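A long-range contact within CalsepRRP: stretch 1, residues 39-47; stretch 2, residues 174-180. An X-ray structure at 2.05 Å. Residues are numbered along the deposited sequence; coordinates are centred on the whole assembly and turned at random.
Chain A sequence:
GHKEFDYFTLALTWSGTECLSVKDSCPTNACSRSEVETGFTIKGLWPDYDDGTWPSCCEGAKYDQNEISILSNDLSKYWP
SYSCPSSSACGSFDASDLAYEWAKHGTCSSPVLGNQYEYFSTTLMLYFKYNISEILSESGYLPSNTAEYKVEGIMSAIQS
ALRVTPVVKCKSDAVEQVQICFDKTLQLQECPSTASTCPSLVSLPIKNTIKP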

# COMPACT_ATOMS: atom_id res chain seq x y z
N GLY A 39 6.32 10.60 0.88
CA GLY A 39 5.42 10.03 1.86
C GLY A 39 4.85 8.70 1.41
O GLY A 39 5.29 8.15 0.40
N PHE A 40 3.88 8.18 2.15
CA PHE A 40 3.28 6.89 1.78
C PHE A 40 2.20 7.02 0.73
O PHE A 40 1.37 7.92 0.78
CB PHE A 40 2.65 6.21 3.01
CG PHE A 40 3.65 5.60 3.95
CD1 PHE A 40 3.94 6.21 5.17
CD2 PHE A 40 4.29 4.42 3.62
CE1 PHE A 40 4.86 5.65 6.04
CE2 PHE A 40 5.22 3.84 4.49
CZ PHE A 40 5.50 4.46 5.71
N THR A 41 2.23 6.11 -0.25
CA THR A 41 1.20 6.05 -1.28
C THR A 41 0.70 4.61 -1.26
O THR A 41 1.32 3.73 -0.67
CB THR A 41 1.71 6.40 -2.71
OG1 THR A 41 2.79 5.53 -3.07
CG2 THR A 41 2.16 7.85 -2.79
N ILE A 42 -0.42 4.37 -1.92
CA ILE A 42 -1.00 3.03 -1.93
C ILE A 42 -0.27 2.01 -2.80
O ILE A 42 -0.01 2.25 -3.98
CB ILE A 42 -2.48 3.06 -2.38
CG1 ILE A 42 -3.28 3.99 -1.46
CG2 ILE A 42 -3.07 1.65 -2.32
CD1 ILE A 42 -4.69 4.30 -1.97
N LYS A 43 0.08 0.89 -2.19
CA LYS A 43 0.69 -0.20 -2.92
C LYS A 43 -0.53 -1.04 -3.34
O LYS A 43 -0.71 -1.36 -4.52
CB LYS A 43 1.61 -1.01 -2.02
CG LYS A 43 2.11 -2.30 -2.64
CD LYS A 43 2.88 -2.04 -3.92
CE LYS A 43 3.31 -3.36 -4.52
NZ LYS A 43 4.04 -3.18 -5.80
N GLY A 44 -1.37 -1.37 -2.36
CA GLY A 44 -2.57 -2.14 -2.65
C GLY A 44 -3.45 -2.45 -1.45
O GLY A 44 -3.09 -2.15 -0.32
N LEU A 45 -4.62 -3.04 -1.71
CA LEU A 45 -5.54 -3.47 -0.65
C LEU A 45 -5.65 -4.95 -0.96
O LEU A 45 -6.20 -5.33 -1.99
CB LEU A 45 -6.92 -2.80 -0.78
CG LEU A 45 -7.96 -3.28 0.26
CD1 LEU A 45 -7.49 -2.96 1.68
CD2 LEU A 45 -9.30 -2.59 -0.00
N TRP A 46 -5.10 -5.78 -0.09
CA TRP A 46 -5.10 -7.20 -0.36
C TRP A 46 -6.01 -8.11 0.47
O TRP A 46 -5.93 -8.14 1.70
CB TRP A 46 -3.67 -7.74 -0.22
CG TRP A 46 -2.60 -6.96 -0.95
CD1 TRP A 46 -2.72 -6.31 -2.15
CD2 TRP A 46 -1.22 -6.82 -0.56
NE1 TRP A 46 -1.50 -5.78 -2.53
CE2 TRP A 46 -0.57 -6.07 -1.57
CE3 TRP A 46 -0.48 -7.26 0.55
CZ2 TRP A 46 0.79 -5.75 -1.51
CZ3 TRP A 46 0.89 -6.94 0.61
CH2 TRP A 46 1.50 -6.19 -0.42
N PRO A 47 -6.93 -8.84 -0.20
CA PRO A 47 -7.79 -9.74 0.56
C PRO A 47 -6.80 -10.85 0.92
O PRO A 47 -6.13 -11.39 0.03
CB PRO A 47 -8.81 -10.21 -0.48
CG PRO A 47 -8.91 -9.04 -1.42
CD PRO A 47 -7.45 -8.65 -1.57
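Stretch 2 174-180: AVEQVQI

How does stretch 2 lie on stretch 1? Residues 174-180 form an extended strand that passes over strand 40-47 with a signed crossing angle of -65°, so the two run neither parallel nor antiparallel. The axes come no closer than 8.7 Å, and the nearest pair of CA atoms, Lys 43 CA and Gln 177 CA, are 8.2 Å apart. At that spacing the backbones cannot pair as neighbours in a sheet; the contact is made by side chains reaching across the gap, and no hydrogen bond links the two stretches. Most of stretch 2 has ordinary beta torsions, but Glu 176, with phi/psi of -106/-40°, departs from them. Lys 43 in stretch 1 does the same at -91/-52°.

What does the first part of the stretch bring to the contact? Ala 174 lies out of reach. Val 175 points its CA-to-CB bond toward stretch 1 and, with chi1 in the t rotamer, places CG1 4.4 Å from Phe 40 CZ, at the edge of the ring and near its plane. This is a light apolar touch, covering little surface. Glu 176 then points away and makes no contact.

How does Gln 177, in the middle of the stretch, reach the other stretch? Its CA-to-CB bond points sideways, but the extended side chain, t at both chi1 and chi2, carries its end nearer. The modelled amide lies near two residues of stretch 1, with OE1 3.7 Å from Lys 43 CG and NE2 3.6 Å from Trp 46 CH2. The amide is probably turned over in the model, as is that of Gln 179, so these distances are best read as packing. Lys 43 starts toward stretch 2, yet the end of its side chain leads away, leaving the aliphatic part beside the glutamine.

Where do the last residues of the stretch settle? Val 178 points toward stretch 1, and its CG2 approaches Phe 40 CZ to 3.3 Å, the tightest apolar contact between the stretches. Phe 40, in the m rotamer, thus meets both valines with the tip of its ring, and all three residues are buried. Gln 179 begins sideways, but its end comes nearer to Trp 46, where its modelled NE2 lies 4.0 Å from CZ3 of that ring, at the edge. Trp 46 therefore packs against both glutamines, while its NE1 is hydrogen-bonded elsewhere in the structure. Ile 180 is out of reach, and the contact ends before it. In all, 247 Å² is buried between the two stretches.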

# COMPACT_ATOMS: atom_id res chain seq x y z
N ALA A 174 16.19 1.22 4.27
CA ALA A 174 15.13 2.22 4.23
C ALA A 174 13.75 1.58 4.28
O ALA A 174 13.52 0.52 3.69
CB ALA A 174 15.26 3.05 2.96
N VAL A 175 12.82 2.22 4.99
CA VAL A 175 11.46 1.71 5.08
C VAL A 175 10.82 1.77 3.69
O VAL A 175 10.73 2.84 3.08
CB VAL A 175 10.61 2.55 6.06
CG1 VAL A 175 9.17 2.06 6.06
CG2 VAL A 175 11.21 2.45 7.46
N GLU A 176 10.40 0.62 3.19
CA GLU A 176 9.79 0.55 1.87
C GLU A 176 8.28 0.35 1.91
O GLU A 176 7.55 0.96 1.13
CB GLU A 176 10.42 -0.58 1.04
CG GLU A 176 9.75 -0.79 -0.30
CD GLU A 176 10.51 -1.73 -1.21
OE1 GLU A 176 10.90 -2.83 -0.76
OE2 GLU A 176 10.71 -1.37 -2.39
N GLN A 177 7.81 -0.49 2.82
CA GLN A 177 6.39 -0.76 2.90
C GLN A 177 5.85 -0.91 4.32
O GLN A 177 6.51 -1.49 5.19
CB GLN A 177 6.08 -2.02 2.08
CG GLN A 177 4.63 -2.49 2.08
CD GLN A 177 4.40 -3.65 1.12
OE1 GLN A 177 4.46 -3.49 -0.10
NE2 GLN A 177 4.17 -4.84 1.67
N VAL A 178 4.66 -0.37 4.56
CA VAL A 178 4.01 -0.50 5.85
C VAL A 178 2.66 -1.17 5.59
O VAL A 178 1.93 -0.77 4.68
CB VAL A 178 3.79 0.88 6.54
CG1 VAL A 178 2.85 0.73 7.73
CG2 VAL A 178 5.13 1.43 7.02
N GLN A 179 2.34 -2.18 6.39
CA GLN A 179 1.09 -2.91 6.24
C GLN A 179 0.19 -2.77 7.47
O GLN A 179 0.62 -3.01 8.59
CB GLN A 179 1.37 -4.40 6.00
CG GLN A 179 2.07 -4.71 4.68
CD GLN A 179 2.55 -6.15 4.61
OE1 GLN A 179 2.15 -6.99 5.42
NE2 GLN A 179 3.40 -6.45 3.64
N ILE A 180 -1.05 -2.36 7.23
CA ILE A 180 -2.07 -2.19 8.26
C ILE A 180 -3.19 -3.14 7.91
O ILE A 180 -3.63 -3.18 6.76
CB ILE A 180 -2.66 -0.76 8.26
CG1 ILE A 180 -1.55 0.28 8.37
CG2 ILE A 180 -3.66 -0.61 9.40
CD1 ILE A 180 -0.72 0.16 9.62